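Putative L-alanine-DL-glutamate epimerase (Burkholderia xenovorans LB400, PDB 3SN4) probably acts as a racemase or epimerase of the mandelate racemase/muconate lactonizing enzyme family, binding magnesium and 2-oxoglutarate in its active site. Local coordinates at residues 162-167 with 216-221; 6-11 with 56-61; 312-317 with 338-343. All coordinates share one frame; numbering follows the deposited sequence. Where two conformers were deposited one is given.

Interaction 1: 162-167 with 216-221. With MG (magnesium ion), chain B; AKG (2-oxoglutaric acid), chain C.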
loop_
_atom_site.group_PDB
_atom_site.type_symbol
_atom_site.label_atom_id
_atom_site.label_comp_id
_atom_site.label_asym_id
_atom_site.label_seq_id
_atom_site.Cartn_x
_atom_site.Cartn_y
_atom_site.Cartn_z
ATOM N N ILE A 162 -4.886 -33.141 -20.949
ATOM C CA ILE A 162 -4.941 -34.136 -19.879
ATOM C C ILE A 162 -4.348 -33.520 -18.598
ATOM O O ILE A 162 -3.505 -32.622 -18.679
ATOM C CB ILE A 162 -4.171 -35.447 -20.251
ATOM C CG1 ILE A 162 -2.674 -35.207 -20.389
ATOM C CG2 ILE A 162 -4.737 -36.077 -21.526
ATOM C CD1 ILE A 162 -1.904 -36.452 -20.788
ATOM N N LYS A 163 -4.808 -33.984 -17.435
ATOM C CA LYS A 163 -4.274 -33.507 -16.145
ATOM C C LYS A 163 -3.814 -34.656 -15.268
ATOM O O LYS A 163 -4.578 -35.597 -15.020
ATOM C CB LYS A 163 -5.296 -32.668 -15.376
ATOM C CG LYS A 163 -4.661 -31.887 -14.225
ATOM C CD LYS A 163 -5.560 -30.808 -13.623
ATOM C CE LYS A 163 -6.574 -31.398 -12.618
ATOM N NZ LYS A 163 -7.645 -30.417 -12.249
ATOM N N THR A 164 -2.587 -34.546 -14.760
ATOM C CA THR A 164 -2.003 -35.537 -13.864
ATOM C C THR A 164 -1.673 -34.906 -12.524
ATOM O O THR A 164 -1.844 -33.689 -12.328
ATOM C CB THR A 164 -0.743 -36.145 -14.481
ATOM O OG1 THR A 164 -0.344 -37.311 -13.739
ATOM C CG2 THR A 164 0.387 -35.116 -14.549
ATOM N N ASN A 165 -1.227 -35.741 -11.598
ATOM C CA ASN A 165 -0.884 -35.321 -10.234
ATOM C C ASN A 165 0.567 -35.723 -9.927
ATOM O O ASN A 165 1.370 -35.732 -10.836
ATOM C CB ASN A 165 -1.885 -35.898 -9.238
ATOM C CG ASN A 165 -3.296 -35.519 -9.572
ATOM O OD1 ASN A 165 -3.915 -36.117 -10.465
ATOM N ND2 ASN A 165 -3.836 -34.533 -8.853
ATOM N N ILE A 166 0.913 -36.007 -8.670
ATOM C CA ILE A 166 2.290 -36.305 -8.292
ATOM C C ILE A 166 2.386 -37.778 -7.922
ATOM O O ILE A 166 1.568 -38.267 -7.129
ATOM C CB ILE A 166 2.770 -35.441 -7.082
ATOM C CG1 ILE A 166 2.389 -33.951 -7.245
ATOM C CG2 ILE A 166 4.272 -35.570 -6.905
ATOM C CD1 ILE A 166 2.422 -33.125 -5.913
ATOM N N PHE A 167 3.387 -38.457 -8.488
ATOM C CA PHE A 167 3.596 -39.907 -8.317
ATOM C C PHE A 167 5.050 -40.242 -8.083
ATOM O O PHE A 167 5.933 -39.597 -8.652
ATOM C CB PHE A 167 3.094 -40.677 -9.547
ATOM C CG PHE A 167 1.635 -40.490 -9.778
ATOM C CD1 PHE A 167 0.723 -41.248 -9.085
ATOM C CD2 PHE A 167 1.176 -39.513 -10.629
ATOM C CE1 PHE A 167 -0.621 -41.052 -9.261
ATOM C CE2 PHE A 167 -0.163 -39.308 -10.797
ATOM C CZ PHE A 167 -1.057 -40.067 -10.105
ATOM N N ILE A 216 -0.833 -30.505 -21.412
ATOM C CA ILE A 216 -0.652 -31.200 -20.159
ATOM C C ILE A 216 -0.810 -30.226 -19.007
ATOM O O ILE A 216 -0.128 -29.188 -18.958
ATOM C CB ILE A 216 0.729 -31.858 -20.083
ATOM C CG1 ILE A 216 0.902 -32.904 -21.203
ATOM C CG2 ILE A 216 0.956 -32.487 -18.726
ATOM C CD1 ILE A 216 2.285 -33.589 -21.169
ATOM N N LEU A 217 -1.730 -30.568 -18.115
ATOM C CA LEU A 217 -1.994 -29.827 -16.916
ATOM C C LEU A 217 -1.375 -30.605 -15.750
ATOM O O LEU A 217 -1.355 -31.832 -15.768
ATOM C CB LEU A 217 -3.504 -29.678 -16.706
ATOM C CG LEU A 217 -4.255 -28.713 -17.643
ATOM C CD1 LEU A 217 -4.309 -29.241 -19.076
ATOM C CD2 LEU A 217 -5.661 -28.422 -17.139
ATOM N N LEU A 218 -0.888 -29.885 -14.737
ATOM C CA LEU A 218 -0.346 -30.507 -13.535
ATOM C C LEU A 218 -1.075 -29.953 -12.322
ATOM O O LEU A 218 -1.158 -28.729 -12.143
ATOM C CB LEU A 218 1.151 -30.247 -13.434
ATOM C CG LEU A 218 1.951 -30.793 -12.241
ATOM C CD1 LEU A 218 1.933 -32.337 -12.135
ATOM C CD2 LEU A 218 3.364 -30.264 -12.326
ATOM N N ASP A 219 -1.596 -30.858 -11.488
ATOM C CA ASP A 219 -2.245 -30.478 -10.229
ATOM C C ASP A 219 -1.374 -30.912 -9.071
ATOM O O ASP A 219 -1.053 -32.099 -8.929
ATOM C CB ASP A 219 -3.637 -31.092 -10.140
ATOM C CG ASP A 219 -4.519 -30.460 -9.061
ATOM O OD1 ASP A 219 -4.030 -29.754 -8.139
ATOM O OD2 ASP A 219 -5.743 -30.709 -9.128
ATOM N N LEU A 220 -0.977 -29.922 -8.265
ATOM C CA LEU A 220 -0.181 -30.126 -7.053
ATOM C C LEU A 220 -1.022 -30.030 -5.771
ATOM O O LEU A 220 -0.505 -30.254 -4.669
ATOM C CB LEU A 220 0.965 -29.105 -7.027
ATOM C CG LEU A 220 1.878 -29.082 -8.287
ATOM C CD1 LEU A 220 2.870 -27.874 -8.216
ATOM C CD2 LEU A 220 2.613 -30.405 -8.437
ATOM N N ASN A 221 -2.313 -29.743 -5.921
ATOM C CA ASN A 221 -3.294 -29.728 -4.815
ATOM C C ASN A 221 -2.712 -28.940 -3.622
ATOM O O ASN A 221 -2.149 -27.865 -3.841
ATOM C CB ASN A 221 -3.724 -31.145 -4.429
ATOM C CG ASN A 221 -4.408 -31.886 -5.552
ATOM O OD1 ASN A 221 -3.784 -32.683 -6.246
ATOM N ND2 ASN A 221 -5.701 -31.634 -5.730
HETATM MG MG MG B . -7.371 -29.620 -8.334
HETATM C C1 AKG C . -9.274 -31.679 -9.133
HETATM O O1 AKG C . -10.195 -32.362 -9.667
HETATM O O2 AKG C . -8.692 -30.755 -9.785
HETATM C C2 AKG C . -8.879 -31.920 -7.718
HETATM O O5 AKG C . -7.883 -31.374 -7.248
HETATM C C3 AKG C . -9.690 -32.755 -6.756
HETATM C C4 AKG C . -9.304 -34.229 -6.532
HETATM C C5 AKG C . -7.888 -34.637 -6.163
HETATM O O3 AKG C . -7.032 -34.628 -7.080
HETATM O O4 AKG C . -7.635 -35.026 -4.984
HETATM O O HOH W 1 -6.378 -33.273 -9.526
HETATM O O HOH W 2 -6.188 -28.718 -6.935
#

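Interaction 2: 6-11 with 56-61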
loop_
_atom_site.group_PDB
_atom_site.type_symbol
_atom_site.label_atom_id
_atom_site.label_comp_id
_atom_site.label_asym_id
_atom_site.label_seq_id
_atom_site.Cartn_x
_atom_site.Cartn_y
_atom_site.Cartn_z
ATOM N N VAL A 6 -42.500 -29.819 -1.538
ATOM C CA VAL A 6 -43.212 -30.757 -0.660
ATOM C C VAL A 6 -42.255 -31.651 0.138
ATOM O O VAL A 6 -42.566 -32.064 1.270
ATOM C CB VAL A 6 -44.198 -31.607 -1.478
ATOM C CG1 VAL A 6 -44.833 -32.681 -0.622
ATOM C CG2 VAL A 6 -45.274 -30.707 -2.077
ATOM N N SER A 7 -41.092 -31.944 -0.450
ATOM C CA SER A 7 -40.080 -32.785 0.209
ATOM C C SER A 7 -38.660 -32.529 -0.306
ATOM O O SER A 7 -38.440 -32.165 -1.462
ATOM C CB SER A 7 -40.420 -34.262 0.059
ATOM O OG SER A 7 -40.409 -34.656 -1.299
ATOM N N VAL A 8 -37.695 -32.711 0.590
ATOM C CA VAL A 8 -36.283 -32.626 0.257
ATOM C C VAL A 8 -35.654 -33.867 0.869
ATOM O O VAL A 8 -35.654 -34.031 2.104
ATOM C CB VAL A 8 -35.625 -31.362 0.846
ATOM C CG1 VAL A 8 -34.163 -31.294 0.465
ATOM C CG2 VAL A 8 -36.359 -30.091 0.358
ATOM N N ASP A 9 -35.154 -34.758 0.013
ATOM C CA ASP A 9 -34.526 -35.991 0.449
ATOM C C ASP A 9 -33.086 -36.108 -0.011
ATOM O O ASP A 9 -32.691 -35.503 -0.979
ATOM C CB ASP A 9 -35.331 -37.159 -0.096
ATOM C CG ASP A 9 -36.669 -37.293 0.601
ATOM O OD1 ASP A 9 -36.672 -37.431 1.835
ATOM O OD2 ASP A 9 -37.712 -37.212 -0.066
ATOM N N THR A 10 -32.301 -36.908 0.696
ATOM C CA THR A 10 -30.956 -37.246 0.231
ATOM C C THR A 10 -30.852 -38.744 -0.036
ATOM O O THR A 10 -31.517 -39.566 0.607
ATOM C CB THR A 10 -29.874 -36.809 1.259
ATOM O OG1 THR A 10 -30.120 -37.452 2.511
ATOM C CG2 THR A 10 -29.875 -35.276 1.432
ATOM N N LEU A 11 -30.028 -39.089 -1.011
ATOM C CA LEU A 11 -29.780 -40.469 -1.384
ATOM C C LEU A 11 -28.288 -40.611 -1.564
ATOM O O LEU A 11 -27.591 -39.627 -1.783
ATOM C CB LEU A 11 -30.455 -40.806 -2.700
ATOM C CG LEU A 11 -31.980 -40.754 -2.770
ATOM C CD1 LEU A 11 -32.532 -39.330 -2.651
ATOM C CD2 LEU A 11 -32.406 -41.323 -4.095
ATOM N N ARG A 56 -36.627 -26.479 6.474
ATOM C CA ARG A 56 -37.084 -25.086 6.453
ATOM C C ARG A 56 -37.668 -24.767 5.082
ATOM O O ARG A 56 -38.524 -23.893 4.945
ATOM C CB ARG A 56 -35.921 -24.123 6.739
ATOM C CG ARG A 56 -35.192 -24.306 8.081
ATOM C CD ARG A 56 -36.034 -23.777 9.241
ATOM N NE ARG A 56 -36.396 -22.353 9.088
ATOM C CZ ARG A 56 -36.121 -21.384 9.969
ATOM N NH1 ARG A 56 -35.462 -21.643 11.103
ATOM N NH2 ARG A 56 -36.512 -20.134 9.714
ATOM N N LEU A 57 -37.204 -25.497 4.069
ATOM C CA LEU A 57 -37.592 -25.244 2.690
ATOM C C LEU A 57 -38.981 -25.784 2.330
ATOM O O LEU A 57 -39.723 -25.152 1.546
ATOM C CB LEU A 57 -36.508 -25.794 1.764
ATOM C CG LEU A 57 -36.648 -25.554 0.258
ATOM C CD1 LEU A 57 -36.778 -24.053 -0.051
ATOM C CD2 LEU A 57 -35.465 -26.188 -0.476
ATOM N N VAL A 58 -39.374 -26.923 2.901
ATOM C CA VAL A 58 -40.695 -27.477 2.626
ATOM C C VAL A 58 -41.763 -26.431 2.945
ATOM O O VAL A 58 -41.747 -25.821 4.019
ATOM C CB VAL A 58 -40.959 -28.761 3.460
ATOM C CG1 VAL A 58 -42.368 -29.257 3.241
ATOM C CG2 VAL A 58 -39.894 -29.850 3.123
ATOM N N GLY A 59 -42.679 -26.215 2.003
ATOM C CA GLY A 59 -43.739 -25.195 2.155
ATOM C C GLY A 59 -43.433 -23.890 1.433
ATOM O O GLY A 59 -44.325 -23.077 1.186
ATOM N N ALA A 60 -42.163 -23.691 1.090
ATOM C CA ALA A 60 -41.738 -22.496 0.359
ATOM C C ALA A 60 -41.853 -22.706 -1.151
ATOM O O ALA A 60 -41.979 -23.828 -1.628
ATOM C CB ALA A 60 -40.323 -22.139 0.733
ATOM N N SER A 61 -41.772 -21.612 -1.899
ATOM C CA SER A 61 -41.947 -21.655 -3.341
ATOM C C SER A 61 -40.683 -22.206 -3.953
ATOM O O SER A 61 -39.592 -21.734 -3.637
ATOM C CB SER A 61 -42.190 -20.245 -3.910
ATOM O OG SER A 61 -42.238 -20.300 -5.329
#

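Interaction 3: 312-317 with 338-343. With AKG (2-oxoglutaric acid), chain C.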
loop_
_atom_site.group_PDB
_atom_site.type_symbol
_atom_site.label_atom_id
_atom_site.label_comp_id
_atom_site.label_asym_id
_atom_site.label_seq_id
_atom_site.Cartn_x
_atom_site.Cartn_y
_atom_site.Cartn_z
ATOM N N ASP A 312 -10.644 -9.815 -15.710
ATOM C CA ASP A 312 -10.130 -10.514 -16.907
ATOM C C ASP A 312 -9.450 -11.821 -16.547
ATOM O O ASP A 312 -8.372 -12.129 -17.037
ATOM C CB ASP A 312 -9.209 -9.622 -17.743
ATOM C CG ASP A 312 -9.941 -8.504 -18.449
ATOM O OD1 ASP A 312 -11.144 -8.640 -18.790
ATOM O OD2 ASP A 312 -9.296 -7.457 -18.680
ATOM N N ILE A 313 -10.114 -12.575 -15.663
ATOM C CA ILE A 313 -9.731 -13.901 -15.288
ATOM C C ILE A 313 -10.793 -14.880 -15.827
ATOM O O ILE A 313 -11.984 -14.704 -15.602
ATOM C CB ILE A 313 -9.613 -14.033 -13.734
ATOM C CG1 ILE A 313 -8.480 -13.142 -13.225
ATOM C CG2 ILE A 313 -9.380 -15.500 -13.322
ATOM C CD1 ILE A 313 -8.384 -13.024 -11.720
ATOM N N ASN A 314 -10.339 -15.884 -16.562
ATOM C CA ASN A 314 -11.193 -16.980 -17.011
ATOM C C ASN A 314 -11.304 -18.060 -15.934
ATOM O O ASN A 314 -10.365 -18.282 -15.136
ATOM C CB ASN A 314 -10.691 -17.574 -18.317
ATOM C CG ASN A 314 -10.956 -16.668 -19.526
ATOM O OD1 ASN A 314 -11.710 -15.691 -19.458
ATOM N ND2 ASN A 314 -10.301 -16.985 -20.637
ATOM N N VAL A 315 -12.472 -18.706 -15.905
ATOM C CA VAL A 315 -12.783 -19.717 -14.900
ATOM C C VAL A 315 -12.938 -21.111 -15.491
ATOM O O VAL A 315 -13.243 -21.274 -16.674
ATOM C CB VAL A 315 -14.051 -19.343 -14.101
ATOM C CG1 VAL A 315 -13.865 -17.989 -13.423
ATOM C CG2 VAL A 315 -15.269 -19.359 -14.970
ATOM N N ALA A 316 -12.737 -22.104 -14.644
ATOM C CA ALA A 316 -12.890 -23.502 -14.990
ATOM C C ALA A 316 -13.678 -24.204 -13.905
ATOM O O ALA A 316 -13.303 -24.156 -12.735
ATOM C CB ALA A 316 -11.500 -24.154 -15.150
ATOM N N PRO A 317 -14.773 -24.883 -14.271
ATOM C CA PRO A 317 -15.468 -25.670 -13.245
ATOM C C PRO A 317 -14.648 -26.828 -12.710
ATOM O O PRO A 317 -13.904 -27.511 -13.470
ATOM C CB PRO A 317 -16.704 -26.220 -13.965
ATOM C CG PRO A 317 -16.503 -25.991 -15.361
ATOM C CD PRO A 317 -15.357 -25.066 -15.607
ATOM N N ASN A 338 -16.423 -16.055 -19.855
ATOM C CA ASN A 338 -15.006 -16.157 -19.495
ATOM C C ASN A 338 -14.646 -17.560 -19.040
ATOM O O ASN A 338 -14.210 -17.758 -17.924
ATOM C CB ASN A 338 -14.628 -15.101 -18.430
ATOM C CG ASN A 338 -15.523 -15.131 -17.182
ATOM O OD1 ASN A 338 -16.747 -15.180 -17.284
ATOM N ND2 ASN A 338 -14.904 -15.026 -15.992
ATOM N N LEU A 339 -14.849 -18.533 -19.929
ATOM C CA LEU A 339 -14.653 -19.949 -19.619
ATOM C C LEU A 339 -13.302 -20.438 -20.143
ATOM O O LEU A 339 -13.059 -20.432 -21.357
ATOM C CB LEU A 339 -15.773 -20.788 -20.244
ATOM C CG LEU A 339 -15.676 -22.311 -20.004
ATOM C CD1 LEU A 339 -16.052 -22.640 -18.593
ATOM C CD2 LEU A 339 -16.538 -23.062 -20.965
ATOM N N ARG A 340 -12.436 -20.896 -19.244
ATOM C CA ARG A 340 -11.105 -21.358 -19.665
ATOM C C ARG A 340 -11.159 -22.687 -20.427
ATOM O O ARG A 340 -10.586 -22.828 -21.504
ATOM C CB ARG A 340 -10.172 -21.503 -18.464
ATOM C CG ARG A 340 -8.714 -21.837 -18.841
ATOM C CD ARG A 340 -8.150 -20.770 -19.723
ATOM N NE ARG A 340 -6.886 -21.113 -20.370
ATOM C CZ ARG A 340 -6.764 -21.740 -21.547
ATOM N NH1 ARG A 340 -7.822 -22.161 -22.244
ATOM N NH2 ARG A 340 -5.546 -21.978 -22.019
ATOM N N ILE A 341 -11.848 -23.643 -19.811
ATOM C CA ILE A 341 -11.936 -25.039 -20.251
ATOM C C ILE A 341 -12.800 -25.764 -19.202
ATOM O O ILE A 341 -13.010 -25.225 -18.106
ATOM C CB ILE A 341 -10.526 -25.677 -20.322
ATOM C CG1 ILE A 341 -10.543 -27.028 -21.039
ATOM C CG2 ILE A 341 -9.932 -25.815 -18.926
ATOM C CD1 ILE A 341 -9.128 -27.505 -21.467
HETATM N N MSE A 342 -13.276 -26.974 -19.500
HETATM C CA MSE A 342 -13.992 -27.774 -18.509
HETATM C C MSE A 342 -13.278 -29.059 -18.149
HETATM O O MSE A 342 -12.776 -29.786 -19.013
HETATM C CB MSE A 342 -15.393 -28.155 -18.965
HETATM C CG MSE A 342 -16.166 -28.920 -17.826
HETATM SE SE MSE A 342 -17.945 -28.762 -18.171
HETATM C CE MSE A 342 -18.548 -30.401 -17.222
ATOM N N GLU A 343 -13.264 -29.336 -16.851
ATOM C CA GLU A 343 -12.680 -30.567 -16.325
ATOM C C GLU A 343 -13.672 -31.695 -16.494
ATOM O O GLU A 343 -14.864 -31.537 -16.270
ATOM C CB GLU A 343 -12.394 -30.429 -14.841
ATOM C CG GLU A 343 -11.775 -31.664 -14.203
ATOM C CD GLU A 343 -11.369 -31.462 -12.754
ATOM O OE1 GLU A 343 -11.920 -30.552 -12.083
ATOM O OE2 GLU A 343 -10.472 -32.217 -12.299
HETATM C C1 AKG C . -9.274 -31.679 -9.133
HETATM O O1 AKG C . -10.195 -32.362 -9.667
HETATM O O2 AKG C . -8.692 -30.755 -9.785
HETATM C C2 AKG C . -8.879 -31.920 -7.718
HETATM O O5 AKG C . -7.883 -31.374 -7.248
HETATM C C3 AKG C . -9.690 -32.755 -6.756
HETATM C C4 AKG C . -9.304 -34.229 -6.532
HETATM C C5 AKG C . -7.888 -34.637 -6.163
HETATM O O3 AKG C . -7.032 -34.628 -7.080
HETATM O O4 AKG C . -7.635 -35.026 -4.984
#

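Interaction 1: 162-167 with 216-221
With CG swung anti to the backbone N (chi1 -166°), Lys163 lays its chain against Leu217, CG to CB at 3.5 Å, and the two side chains cross at about a right angle. A bend at chi3 (81°) then carries Lys163 past Asp219 to the ligand, where NZ donates to O2 of 2-oxoglutarate at 2.7 Å. NZ is also held by Glu245 and Tyr122. Asp219 reaches the same site from the other strand, and its OD2 binds the magnesium ion at 2.1 Å. Its OD1 accepts from Asn221 N at 2.8 Å, an Asx turn that steadies the carboxylate. The side chains of Asn165 and Asn221 cross at a slant, with their amides nearly coplanar. ND2 of Asn165 donates to OD1 of Asn221 at 3.2 Å, a long and bent bond (135°), though the donor lies in the carbonyl plane. Thr128 takes OD1 of Asn165, so both ends of that amide are held. ND2 of Asn221 makes a weak hydrogen bond to O5 of the ligand. Water 1 links Asn165, Asp219 and the distal carboxylate of 2-oxoglutarate. Behind the polar groups, CD1 of Ile166 packs on CD2 of Leu220 at 3.7 Å. The backbones are joined as parallel strands: Leu217 N to Ile162 O, Thr164 N to Leu217 O and Asp219 N to Thr164 O. Glu245, Glu269, water 2 and two oxygens of the ligand complete the six-coordinate magnesium. Metal carboxylates at the C-terminal ends of successive parallel strands are the hallmark of the enolase superfamily barrel.

Interaction 2: 6-11 with 56-61
Val58 turns its two methyl groups against strand 6-11, and both lie near Val6 O. CG1 of Val58, anti to the backbone N (chi1 176°), comes to 3.4 Å from Val6 O, and CG2 to 3.9 Å. CG1 approaches beside the C=O bond, not off its end. CG2 is also 4.1 Å from Ser7 CA. The same methyl is 4.5 Å from CG2 of Val8, a loose methyl-to-methyl contact. Val6 itself was modelled in two conformers, and its CB points away from the turn, so only its backbone takes part here. Val8 does the opposite. Its CB points toward 56-61, and its CG2 touches CD2 of Leu57 at 4.1 Å. The side chains of Val8 and Leu57 cross at about a right angle, meeting through single methyl groups. Leu57 is the buried member of the group. It also packs on Leu25, on Phe68 of helix 65-75, and on Ile91 and Leu95 of helix 82-102. Val58 lies in a type II turn from Leu57 to Ala60, closed by Ala60 N to Leu57 O at 2.9 Å. Gly59 takes the positive phi that this turn needs. On the strand, Val6 and Ser7 both face Thr26 in a classic beta bulge. Gly59 and Val5 add a backbone hydrogen bond just past the edge of the contact. No hydrogen bond joins the two segments themselves. They are held by van der Waals contact, methyl to methyl and methyl to a carbonyl oxygen, with little directionality, partly exposed at the surface of the N-terminal domain.

Interaction 3: 312-317 with 338-343
Val315 and Leu339 pair through a single backbone bridge, with two hydrogen bonds around it. Val315 N donates to Asn338 O at 2.8 Å, and Arg340 N donates to Val315 O at 2.7 Å. A third bond comes from a side chain. ND2 of Asn338 reaches Ile313 O at 3.0 Å, almost straight (170°) and in the carbonyl plane. The chi1 of 54° tucks CG of Asn338 between the backbone N and carbonyl carbon, which turns the amide back to that carbonyl. A second bond from ND2 goes to Ala305 O. Among the apolar contacts, the ring of Pro317 does most. Its CG meets CG of Met342, a selenomethionine, at 3.8 Å, and its CD meets CD1 of Leu339 at 3.9 Å. Both pairs cross at about a right angle. Two polar side chains reach a neighbouring subunit: Asn314 binds Ala188 and Lys225 of that subunit, and Arg340 forms a salt bridge with its Glu227. Toward the ligand, OE2 of Glu343 lies 2.7 Å from O1 of 2-oxoglutarate; the same oxygen is hydrogen-bonded to Ser124. Helix 323-335 links the two segments and packs on Pro317, Leu339 and Met342. Helix 298-310 covers Val315 and Asn338. Strand 314-317 lies next to strand 288-291, and strand 342-344 next to 118-123. The contact thus lies between 314-317 and the run into 342-344, consistent with adjacent late strands of the enolase-type barrel.

How the interactions relate
Interactions 1 and 3 are buried, belong to the C-terminal barrel and reach the same barrel sheet. Interaction 2 is a surface contact of the N-terminal domain; the centres of interactions 1 and 2 are about 39 Å apart. The two barrel contacts meet at 2-oxoglutarate, and Lys163 of interaction 1 makes a long, weak ion pair with Glu343 of interaction 3. Their chemistry differs with place. Interaction 1 joins parallel strands and ends in metal and ligand bonds, whereas interaction 3 has one bridge, packs Pro317 against Leu339 and Met342, and sends polar groups to another subunit. Interaction 2 has neither ligand nor hydrogen bond between its segments and joins a strand to a turn by methyl contacts.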